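Local atomic coordinates of Glyco_hydro_cc domain-containing protein (Pseudomonas viridiflava, PDB entry 6UAV), a protein that probably hydrolyses internal beta-1,3-glucosidic bonds of glucans, as an endo-beta-1,3-glucanase of glycoside hydrolase family GH128, subgroup II. Residues T1-V12 and L21-W31; P132-Y140 and M169-K178. All coordinates share one frame; numbering follows the deposited sequence. Where two conformers were deposited one is given.

Both contacts belong to one TIM barrel, eight parallel strands closed into a ring with helices outside, but they sit in different layers of it. Contact 1 comes first along the chain and joins the first two barrel strands, 6-9 and 27-29, with the end of helix 15-22 that connects them. Contact 2 follows, pairing helix 132-146 with helix 166-173, which flank strand 156-161 in sequence, on the outer layer. Their centres are 26 Å apart, on opposite sides of the chain's centre, and the nearest atoms are about 9 Å apart. Contact 1 thus builds the barrel wall where the chain begins it, and contact 2 packs the outer helical layer across from it.

Contact 1 (T1-V12 and L21-W31); sequences TKSVKRGVAYDV and LSTGMSWWYNW
Lys2 reaches across residues 22-25, around the end of helix 15-22, where its NZ is hydrogen-bonded to Ser22 O (2.7 Å) and Met25 O (3.0 Å). Extended beyond CG, its chain also brings the amine to Asn49 O. Ser22 O is met in its carbonyl plane, Met25 O from above its own. Close by, Ser26 OG donates to Ser3 O.

The axes of strands 6-9 and 27-29 come within 4.7 Å, with parallel bridges at Gly7-Trp27, Val8-Trp28 and Ala9-Tyr29 and Val8 N hydrogen-bonded to Trp27 O (3.1 Å). Trp27, Ala9 and Tyr29 lie on one face, Val8 and Trp28 on the other. With CG set between its backbone N and carbonyl carbon (chi1 71°), Trp27 lays its ring over Gly7, whose CA sits 3.6 Å from the five-membered ring's centroid in a CH-pi contact. The indole NE1 donates to Lys5 O, near the ring plane. On the other face, Val8 CG2 presses against Met25 SD at 3.4 Å, and Val12 CG2 covers a face of Trp28, 4.0 Å from its five-membered ring centroid.

Asn30 ND2 donates to Asp11 OD1 (2.9 Å, 163° at hydrogen) from above the carboxylate plane, Asn30 OD1 is hydrogen-bonded to Ser32 OG, and one water joins Asp11 OD1 to Trp28 NE1. This first beta-alpha-beta unit thus joins backbone pairing to two placed indoles, Trp27 by Gly7 and Lys5 O, Trp28 by Val12 and water.

Contact 2 (P132-Y140 and M169-K178); sequences PVAWLDAFY and MLDRLSRYGK
Tyr176 drives its hydroxyl against helix 132-146, where OH donates to Asp137 OD1 at 2.7 Å. The acceptor is met from 58° out of the carboxylate plane, and the two flat groups are turned 65° apart.

Leu136 is the centre of the close-packed part, held between Tyr176 and Leu173. Its CB is 3.5 Å from Tyr176 OH and its CD1 is 3.7 Å from Tyr176 CE2. On the barrel side the cluster is buried and apolar: Leu173 CD2 sits 4.0 Å from both Val133 CG2 and Leu136 CD1, with Pro132 and the end of Met169 at its margin. Leu136 and Leu173 cross at about a right angle, while Val133 and Leu173 lie alongside one another, pointing opposite ways. Beneath them Leu136 also touches Leu157, and Leu173 touches Phe159, both on strand 156-161, so this cluster joins two neighbouring helices to the barrel wall.

Toward solvent the packing is looser and water takes part. Arg175 lays a face of its guanidinium over Val133 CG1, and a water accepts from its NE and donates to Asp137 OD1; the charged ends do not touch, Asp137 OD2 being 4.7 Å from Arg175 NH2. The Tyr140 and Tyr176 rings are nearly parallel (21°) but offset so far, with centroids 5.5 Å from each other, that they hardly overlap. A second water connects Tyr140 OH to Tyr176 O, and Lys178 directs its amine to Ile154 O.

The axes of 132-140 and 169-173 approach only to 11.5 Å, so much of the contact is made by Tyr176 and its neighbours, which follow the second helix: leucine packing closes the inner side, while a phenol-carboxylate bond and ordered water join the outer one.

Contact 1 (T1-V12 and L21-W31)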
loop_
_atom_site.group_PDB
_atom_site.type_symbol
_atom_site.label_atom_id
_atom_site.label_comp_id
_atom_site.label_asym_id
_atom_site.label_seq_id
_atom_site.Cartn_x
_atom_site.Cartn_y
_atom_site.Cartn_z
ATOM N N THR A 1 19.926 10.926 0.636
ATOM C CA THR A 1 19.851 9.436 0.753
ATOM C C THR A 1 18.770 9.058 1.771
ATOM O O THR A 1 18.635 9.724 2.807
ATOM C CB THR A 1 21.179 8.808 1.184
ATOM O OG1 THR A 1 22.177 9.310 0.289
ATOM C CG2 THR A 1 21.123 7.295 1.169
ATOM N N LYS A 2 18.002 8.033 1.473
ATOM C CA LYS A 2 16.827 7.735 2.307
ATOM C C LYS A 2 16.418 6.285 2.034
ATOM O O LYS A 2 17.042 5.615 1.160
ATOM C CB LYS A 2 15.712 8.733 1.983
ATOM C CG LYS A 2 15.350 8.714 0.520
ATOM C CD LYS A 2 14.359 9.815 0.129
ATOM C CE LYS A 2 14.278 9.971 -1.376
ATOM N NZ LYS A 2 13.447 11.131 -1.796
ATOM N N SER A 3 15.450 5.794 2.792
ATOM C CA SER A 3 15.049 4.377 2.664
ATOM C C SER A 3 14.332 4.147 1.342
ATOM O O SER A 3 13.307 4.810 1.102
ATOM C CB SER A 3 14.092 3.991 3.738
ATOM O OG SER A 3 13.784 2.621 3.540
ATOM N N VAL A 4 14.679 3.141 0.547
ATOM C CA VAL A 4 13.840 2.779 -0.646
ATOM C C VAL A 4 12.471 2.297 -0.168
ATOM O O VAL A 4 11.543 2.333 -0.958
ATOM C CB VAL A 4 14.497 1.712 -1.540
ATOM C CG1 VAL A 4 14.785 0.443 -0.754
ATOM C CG2 VAL A 4 13.666 1.399 -2.810
ATOM N N LYS A 5 12.334 1.834 1.089
ATOM C CA LYS A 5 11.032 1.233 1.522
ATOM C C LYS A 5 9.998 2.320 1.816
ATOM O O LYS A 5 8.811 2.024 1.831
ATOM C CB LYS A 5 11.220 0.439 2.817
ATOM C CG LYS A 5 12.311 -0.610 2.765
ATOM C CD LYS A 5 11.995 -1.766 3.726
ATOM C CE LYS A 5 13.159 -2.745 3.865
ATOM N NZ LYS A 5 12.713 -4.010 4.535
ATOM N N ARG A 6 10.446 3.521 2.195
ATOM C CA ARG A 6 9.586 4.456 2.949
ATOM C C ARG A 6 8.622 5.212 2.039
ATOM O O ARG A 6 9.044 6.016 1.261
ATOM C CB ARG A 6 10.455 5.377 3.819
ATOM C CG ARG A 6 9.600 6.197 4.760
ATOM C CD ARG A 6 10.364 6.699 5.975
ATOM N NE ARG A 6 11.144 5.654 6.616
ATOM C CZ ARG A 6 12.235 5.835 7.364
ATOM N NH1 ARG A 6 12.662 7.038 7.716
ATOM N NH2 ARG A 6 12.872 4.768 7.788
ATOM N N GLY A 7 7.319 5.021 2.223
ATOM C CA GLY A 7 6.317 5.687 1.402
ATOM C C GLY A 7 5.200 6.277 2.221
ATOM O O GLY A 7 5.152 6.152 3.460
ATOM N N VAL A 8 4.277 6.876 1.493
ATOM C CA VAL A 8 3.047 7.454 2.082
ATOM C C VAL A 8 1.873 7.008 1.225
ATOM O O VAL A 8 1.965 7.098 0.013
ATOM C CB VAL A 8 3.186 8.992 2.208
ATOM C CG1 VAL A 8 1.960 9.572 2.903
ATOM C CG2 VAL A 8 4.456 9.347 2.991
ATOM N N ALA A 9 0.752 6.702 1.881
ATOM C CA ALA A 9 -0.530 6.357 1.242
ATOM C C ALA A 9 -1.406 7.595 1.272
ATOM O O ALA A 9 -1.893 7.914 2.354
ATOM C CB ALA A 9 -1.174 5.213 1.985
ATOM N N TYR A 10 -1.354 8.415 0.238
ATOM C CA TYR A 10 -1.955 9.766 0.244
ATOM C C TYR A 10 -1.980 10.290 -1.176
ATOM O O TYR A 10 -0.985 10.164 -1.854
ATOM C CB TYR A 10 -1.187 10.753 1.132
ATOM C CG TYR A 10 -1.789 12.125 1.274
ATOM C CD1 TYR A 10 -3.010 12.278 1.907
ATOM C CD2 TYR A 10 -1.136 13.256 0.832
ATOM C CE1 TYR A 10 -3.563 13.529 2.068
ATOM C CE2 TYR A 10 -1.711 14.513 0.932
ATOM C CZ TYR A 10 -2.932 14.650 1.564
ATOM O OH TYR A 10 -3.547 15.874 1.760
ATOM N N ASP A 11 -3.041 10.974 -1.565
ATOM C CA ASP A 11 -3.091 11.590 -2.909
ATOM C C ASP A 11 -2.324 12.920 -2.860
ATOM O O ASP A 11 -2.938 14.003 -2.889
ATOM C CB ASP A 11 -4.531 11.739 -3.380
ATOM C CG ASP A 11 -4.639 12.125 -4.839
ATOM O OD1 ASP A 11 -3.667 11.873 -5.601
ATOM O OD2 ASP A 11 -5.734 12.544 -5.217
ATOM N N VAL A 12 -0.993 12.836 -2.919
ATOM C CA VAL A 12 -0.147 14.055 -2.881
ATOM C C VAL A 12 -0.532 14.912 -4.096
ATOM O O VAL A 12 -0.513 14.392 -5.253
ATOM C CB VAL A 12 1.328 13.698 -2.929
ATOM C CG1 VAL A 12 2.151 14.957 -2.984
ATOM C CG2 VAL A 12 1.731 12.830 -1.756
ATOM N N LEU A 21 8.089 16.161 2.105
ATOM C CA LEU A 21 8.143 14.678 2.263
ATOM C C LEU A 21 9.456 14.130 1.719
ATOM O O LEU A 21 9.878 13.105 2.203
ATOM C CB LEU A 21 6.983 14.012 1.545
ATOM C CG LEU A 21 5.618 14.255 2.182
ATOM C CD1 LEU A 21 4.555 13.841 1.219
ATOM C CD2 LEU A 21 5.480 13.575 3.544
ATOM N N SER A 22 10.075 14.761 0.745
ATOM C CA SER A 22 11.031 14.022 -0.109
ATOM C C SER A 22 12.375 13.847 0.571
ATOM O O SER A 22 13.138 13.021 0.090
ATOM C CB SER A 22 11.166 14.714 -1.434
ATOM O OG SER A 22 11.768 15.953 -1.229
ATOM N N THR A 23 12.616 14.504 1.702
ATOM C CA THR A 23 13.866 14.285 2.481
ATOM C C THR A 23 13.946 12.854 3.009
ATOM O O THR A 23 15.065 12.339 3.115
ATOM C CB THR A 23 14.020 15.320 3.593
ATOM O OG1 THR A 23 12.925 15.087 4.476
ATOM C CG2 THR A 23 14.069 16.714 2.998
ATOM N N GLY A 24 12.830 12.239 3.343
ATOM C CA GLY A 24 12.810 10.852 3.872
ATOM C C GLY A 24 11.910 9.873 3.106
ATOM O O GLY A 24 11.945 8.692 3.444
ATOM N N MET A 25 11.052 10.317 2.198
ATOM C CA MET A 25 10.028 9.479 1.544
ATOM C C MET A 25 10.525 9.137 0.142
ATOM O O MET A 25 10.848 10.114 -0.585
ATOM C CB MET A 25 8.713 10.255 1.401
ATOM C CG MET A 25 7.639 9.469 0.712
ATOM S SD MET A 25 6.105 10.393 0.227
ATOM C CE MET A 25 6.673 11.252 -1.238
ATOM N N SER A 26 10.541 7.859 -0.242
ATOM C CA SER A 26 10.936 7.399 -1.591
ATOM C C SER A 26 9.729 7.294 -2.516
ATOM O O SER A 26 9.927 7.449 -3.725
ATOM C CB SER A 26 11.688 6.136 -1.461
ATOM O OG SER A 26 12.983 6.488 -1.027
ATOM N N TRP A 27 8.512 7.042 -2.012
ATOM C CA TRP A 27 7.413 6.778 -2.964
ATOM C C TRP A 27 6.059 7.091 -2.352
ATOM O O TRP A 27 5.945 7.232 -1.129
ATOM C CB TRP A 27 7.475 5.316 -3.439
ATOM C CG TRP A 27 7.097 4.330 -2.377
ATOM C CD1 TRP A 27 7.844 3.967 -1.286
ATOM C CD2 TRP A 27 5.825 3.676 -2.212
ATOM N NE1 TRP A 27 7.148 3.101 -0.483
ATOM C CE2 TRP A 27 5.906 2.897 -1.039
ATOM C CE3 TRP A 27 4.655 3.653 -2.957
ATOM C CZ2 TRP A 27 4.865 2.062 -0.655
ATOM C CZ3 TRP A 27 3.639 2.826 -2.568
ATOM C CH2 TRP A 27 3.719 2.074 -1.415
ATOM N N TRP A 28 5.077 7.182 -3.202
ATOM C CA TRP A 28 3.684 7.300 -2.734
ATOM C C TRP A 28 2.749 6.631 -3.710
ATOM O O TRP A 28 3.140 6.303 -4.826
ATOM C CB TRP A 28 3.272 8.767 -2.525
ATOM C CG TRP A 28 2.770 9.530 -3.730
ATOM C CD1 TRP A 28 1.462 9.794 -4.004
ATOM C CD2 TRP A 28 3.511 10.127 -4.796
ATOM N NE1 TRP A 28 1.334 10.553 -5.126
ATOM C CE2 TRP A 28 2.584 10.786 -5.637
ATOM C CE3 TRP A 28 4.882 10.208 -5.099
ATOM C CZ2 TRP A 28 2.971 11.486 -6.777
ATOM C CZ3 TRP A 28 5.246 10.942 -6.206
ATOM C CH2 TRP A 28 4.310 11.519 -7.054
ATOM N N TYR A 29 1.487 6.510 -3.305
ATOM C CA TYR A 29 0.459 6.044 -4.241
ATOM C C TYR A 29 -0.829 6.658 -3.757
ATOM O O TYR A 29 -0.837 7.180 -2.646
ATOM C CB TYR A 29 0.438 4.509 -4.308
ATOM C CG TYR A 29 -0.253 3.873 -3.134
ATOM C CD1 TYR A 29 0.356 3.792 -1.881
ATOM C CD2 TYR A 29 -1.516 3.356 -3.282
ATOM C CE1 TYR A 29 -0.289 3.189 -0.817
ATOM C CE2 TYR A 29 -2.167 2.766 -2.233
ATOM C CZ TYR A 29 -1.560 2.694 -0.981
ATOM O OH TYR A 29 -2.202 2.087 0.054
ATOM N N ASN A 30 -1.850 6.595 -4.583
ATOM C CA ASN A 30 -3.110 7.332 -4.327
ATOM C C ASN A 30 -4.313 6.460 -4.650
ATOM O O ASN A 30 -5.371 7.034 -4.854
ATOM C CB ASN A 30 -3.171 8.653 -5.097
ATOM C CG ASN A 30 -3.284 8.441 -6.591
ATOM O OD1 ASN A 30 -3.258 7.285 -7.049
ATOM N ND2 ASN A 30 -3.454 9.535 -7.321
ATOM N N TRP A 31 -4.175 5.147 -4.571
ATOM C CA TRP A 31 -5.273 4.186 -4.811
ATOM C C TRP A 31 -5.808 4.296 -6.252
ATOM O O TRP A 31 -6.886 3.823 -6.495
ATOM C CB TRP A 31 -6.407 4.333 -3.796
ATOM C CG TRP A 31 -5.927 4.122 -2.401
ATOM C CD1 TRP A 31 -5.824 2.940 -1.731
ATOM C CD2 TRP A 31 -5.523 5.138 -1.458
ATOM N NE1 TRP A 31 -5.363 3.136 -0.463
ATOM C CE2 TRP A 31 -5.147 4.470 -0.262
ATOM C CE3 TRP A 31 -5.450 6.532 -1.515
ATOM C CZ2 TRP A 31 -4.715 5.182 0.878
ATOM C CZ3 TRP A 31 -5.054 7.229 -0.387
ATOM C CH2 TRP A 31 -4.664 6.551 0.760
HETATM O O HOH W 1 14.036 7.339 4.638
HETATM O O HOH W 2 -1.009 12.039 -6.250
#

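Contact 2 (P132-Y140 and M169-K178)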
loop_
_atom_site.group_PDB
_atom_site.type_symbol
_atom_site.label_atom_id
_atom_site.label_comp_id
_atom_site.label_asym_id
_atom_site.label_seq_id
_atom_site.Cartn_x
_atom_site.Cartn_y
_atom_site.Cartn_z
ATOM N N PRO A 132 -7.939 -13.024 5.953
ATOM C CA PRO A 132 -7.331 -12.888 4.630
ATOM C C PRO A 132 -6.761 -14.199 4.103
ATOM O O PRO A 132 -6.616 -14.361 2.873
ATOM C CB PRO A 132 -6.219 -11.870 4.844
ATOM C CG PRO A 132 -5.974 -11.865 6.329
ATOM C CD PRO A 132 -7.325 -12.126 6.953
ATOM N N VAL A 133 -6.475 -15.128 4.996
ATOM C CA VAL A 133 -5.982 -16.469 4.621
ATOM C C VAL A 133 -7.108 -17.201 3.925
ATOM O O VAL A 133 -6.876 -17.891 2.929
ATOM C CB VAL A 133 -5.382 -17.254 5.814
ATOM C CG1 VAL A 133 -5.113 -18.705 5.446
ATOM C CG2 VAL A 133 -4.076 -16.628 6.239
ATOM N N ALA A 134 -8.323 -17.110 4.441
ATOM C CA ALA A 134 -9.451 -17.807 3.795
ATOM C C ALA A 134 -9.658 -17.177 2.428
ATOM O O ALA A 134 -9.879 -17.921 1.454
ATOM C CB ALA A 134 -10.707 -17.685 4.614
ATOM N N TRP A 135 -9.617 -15.865 2.326
ATOM C CA TRP A 135 -9.844 -15.201 1.017
ATOM C C TRP A 135 -8.737 -15.618 0.043
ATOM O O TRP A 135 -9.058 -16.029 -1.097
ATOM C CB TRP A 135 -10.041 -13.680 1.211
ATOM C CG TRP A 135 -10.485 -12.974 -0.045
ATOM C CD1 TRP A 135 -11.757 -12.635 -0.363
ATOM C CD2 TRP A 135 -9.689 -12.712 -1.201
ATOM N NE1 TRP A 135 -11.796 -12.085 -1.622
ATOM C CE2 TRP A 135 -10.527 -12.129 -2.176
ATOM C CE3 TRP A 135 -8.316 -12.858 -1.497
ATOM C CZ2 TRP A 135 -10.085 -11.771 -3.442
ATOM C CZ3 TRP A 135 -7.858 -12.463 -2.736
ATOM C CH2 TRP A 135 -8.734 -11.927 -3.691
ATOM N N LEU A 136 -7.485 -15.536 0.439
ATOM C CA LEU A 136 -6.369 -15.858 -0.474
ATOM C C LEU A 136 -6.372 -17.329 -0.846
ATOM O O LEU A 136 -6.106 -17.616 -2.025
ATOM C CB LEU A 136 -5.028 -15.471 0.140
ATOM C CG LEU A 136 -4.681 -13.972 0.181
ATOM C CD1 LEU A 136 -3.503 -13.750 1.105
ATOM C CD2 LEU A 136 -4.397 -13.441 -1.206
ATOM N N ASP A 137 -6.645 -18.252 0.078
ATOM C CA ASP A 137 -6.762 -19.681 -0.267
ATOM C C ASP A 137 -7.782 -19.842 -1.395
ATOM O O ASP A 137 -7.508 -20.581 -2.386
ATOM C CB ASP A 137 -7.127 -20.527 0.932
ATOM C CG ASP A 137 -6.000 -20.779 1.911
ATOM O OD1 ASP A 137 -4.809 -20.405 1.574
ATOM O OD2 ASP A 137 -6.311 -21.384 2.964
ATOM N N ALA A 138 -8.938 -19.221 -1.226
ATOM C CA ALA A 138 -10.042 -19.379 -2.185
ATOM C C ALA A 138 -9.658 -18.769 -3.530
ATOM O O ALA A 138 -10.009 -19.361 -4.576
ATOM C CB ALA A 138 -11.275 -18.749 -1.632
ATOM N N PHE A 139 -8.997 -17.601 -3.512
ATOM C CA PHE A 139 -8.559 -16.923 -4.757
ATOM C C PHE A 139 -7.550 -17.806 -5.481
ATOM O O PHE A 139 -7.716 -18.037 -6.709
ATOM C CB PHE A 139 -7.944 -15.566 -4.366
ATOM C CG PHE A 139 -7.113 -14.921 -5.423
ATOM C CD1 PHE A 139 -7.669 -14.522 -6.626
ATOM C CD2 PHE A 139 -5.752 -14.786 -5.234
ATOM C CE1 PHE A 139 -6.872 -13.966 -7.607
ATOM C CE2 PHE A 139 -4.949 -14.221 -6.214
ATOM C CZ PHE A 139 -5.523 -13.794 -7.397
ATOM N N TYR A 140 -6.584 -18.362 -4.768
ATOM C CA TYR A 140 -5.616 -19.303 -5.373
ATOM C C TYR A 140 -6.355 -20.518 -5.973
ATOM O O TYR A 140 -6.116 -20.906 -7.117
ATOM C CB TYR A 140 -4.615 -19.788 -4.325
ATOM C CG TYR A 140 -3.300 -19.049 -4.266
ATOM C CD1 TYR A 140 -3.211 -17.847 -3.565
ATOM C CD2 TYR A 140 -2.152 -19.566 -4.830
ATOM C CE1 TYR A 140 -2.013 -17.186 -3.408
ATOM C CE2 TYR A 140 -0.944 -18.905 -4.692
ATOM C CZ TYR A 140 -0.888 -17.727 -3.976
ATOM O OH TYR A 140 0.277 -17.052 -3.838
ATOM N N MET A 169 0.857 -10.818 11.794
ATOM C CA MET A 169 0.014 -10.967 10.603
ATOM C C MET A 169 0.932 -11.262 9.392
ATOM O O MET A 169 0.581 -12.104 8.550
ATOM C CB MET A 169 -0.847 -9.735 10.378
ATOM C CG MET A 169 -1.939 -9.543 11.391
ATOM S SD MET A 169 -2.983 -10.964 11.699
ATOM C CE MET A 169 -3.901 -11.071 10.183
ATOM N N LEU A 170 2.082 -10.608 9.271
ATOM C CA LEU A 170 3.047 -10.935 8.192
ATOM C C LEU A 170 3.543 -12.373 8.373
ATOM O O LEU A 170 3.670 -13.095 7.338
ATOM C CB LEU A 170 4.187 -9.934 8.144
ATOM C CG LEU A 170 3.749 -8.480 7.900
ATOM C CD1 LEU A 170 4.969 -7.567 7.877
ATOM C CD2 LEU A 170 2.888 -8.326 6.639
ATOM N N ASP A 171 3.833 -12.805 9.594
ATOM C CA ASP A 171 4.263 -14.228 9.799
ATOM C C ASP A 171 3.160 -15.156 9.325
ATOM O O ASP A 171 3.460 -16.158 8.598
ATOM C CB ASP A 171 4.698 -14.499 11.228
ATOM C CG ASP A 171 6.046 -13.923 11.582
ATOM O OD1 ASP A 171 6.709 -13.373 10.646
ATOM O OD2 ASP A 171 6.430 -14.028 12.788
ATOM N N ARG A 172 1.915 -14.894 9.709
ATOM C CA ARG A 172 0.799 -15.775 9.310
ATOM C C ARG A 172 0.726 -15.812 7.779
ATOM O O ARG A 172 0.578 -16.923 7.238
ATOM C CB ARG A 172 -0.496 -15.348 10.000
ATOM C CG ARG A 172 -0.511 -15.674 11.489
ATOM C CD ARG A 172 -1.333 -14.723 12.385
ATOM N NE ARG A 172 -2.696 -14.584 11.887
ATOM C CZ ARG A 172 -3.752 -14.226 12.625
ATOM N NH1 ARG A 172 -4.957 -14.150 12.070
ATOM N NH2 ARG A 172 -3.594 -13.959 13.915
ATOM N N LEU A 173 0.867 -14.659 7.116
ATOM C CA LEU A 173 0.696 -14.576 5.634
ATOM C C LEU A 173 1.936 -15.062 4.887
ATOM O O LEU A 173 1.855 -15.244 3.688
ATOM C CB LEU A 173 0.329 -13.162 5.211
ATOM C CG LEU A 173 -1.082 -12.727 5.614
ATOM C CD1 LEU A 173 -1.246 -11.249 5.400
ATOM C CD2 LEU A 173 -2.142 -13.456 4.846
ATOM N N SER A 174 3.037 -15.338 5.578
ATOM C CA SER A 174 4.258 -15.857 4.918
ATOM C C SER A 174 3.975 -17.244 4.336
ATOM O O SER A 174 4.734 -17.641 3.414
ATOM C CB SER A 174 5.463 -15.841 5.813
ATOM O OG SER A 174 5.327 -16.649 6.958
ATOM N N ARG A 175 2.892 -17.926 4.797
ATOM C CA ARG A 175 2.586 -19.297 4.318
ATOM C C ARG A 175 2.561 -19.335 2.786
ATOM O O ARG A 175 2.781 -20.417 2.245
ATOM C CB ARG A 175 1.251 -19.788 4.863
ATOM C CG ARG A 175 0.067 -18.930 4.479
ATOM C CD ARG A 175 -1.107 -19.090 5.408
ATOM N NE ARG A 175 -1.613 -20.403 5.148
ATOM C CZ ARG A 175 -2.142 -21.220 6.052
ATOM N NH1 ARG A 175 -2.245 -20.857 7.322
ATOM N NH2 ARG A 175 -2.543 -22.427 5.655
ATOM N N TYR A 176 2.338 -18.195 2.100
ATOM C CA TYR A 176 2.233 -18.167 0.610
ATOM C C TYR A 176 3.636 -18.119 -0.003
ATOM O O TYR A 176 3.741 -18.239 -1.229
ATOM C CB TYR A 176 1.323 -17.026 0.131
ATOM C CG TYR A 176 -0.079 -17.205 0.652
ATOM C CD1 TYR A 176 -0.917 -18.177 0.117
ATOM C CD2 TYR A 176 -0.503 -16.538 1.767
ATOM C CE1 TYR A 176 -2.173 -18.412 0.634
ATOM C CE2 TYR A 176 -1.768 -16.737 2.289
ATOM C CZ TYR A 176 -2.598 -17.689 1.732
ATOM O OH TYR A 176 -3.816 -17.942 2.277
ATOM N N GLY A 177 4.668 -17.873 0.796
ATOM C CA GLY A 177 6.061 -17.828 0.287
ATOM C C GLY A 177 6.309 -16.557 -0.527
ATOM O O GLY A 177 7.251 -16.528 -1.368
ATOM N N LYS A 178 5.502 -15.520 -0.315
ATOM C CA LYS A 178 5.598 -14.249 -1.044
ATOM C C LYS A 178 6.057 -13.118 -0.126
ATOM O O LYS A 178 5.626 -13.013 1.046
ATOM C CB LYS A 178 4.214 -13.857 -1.544
ATOM C CG LYS A 178 3.590 -14.816 -2.539
ATOM C CD LYS A 178 4.480 -15.167 -3.747
ATOM C CE LYS A 178 3.702 -16.069 -4.687
ATOM N NZ LYS A 178 4.337 -16.139 -6.013
HETATM O O HOH W 3 -2.615 -21.441 2.641
HETATM O O HOH W 4 1.557 -17.193 -6.728
HETATM O O HOH W 5 2.030 -18.889 -3.093
#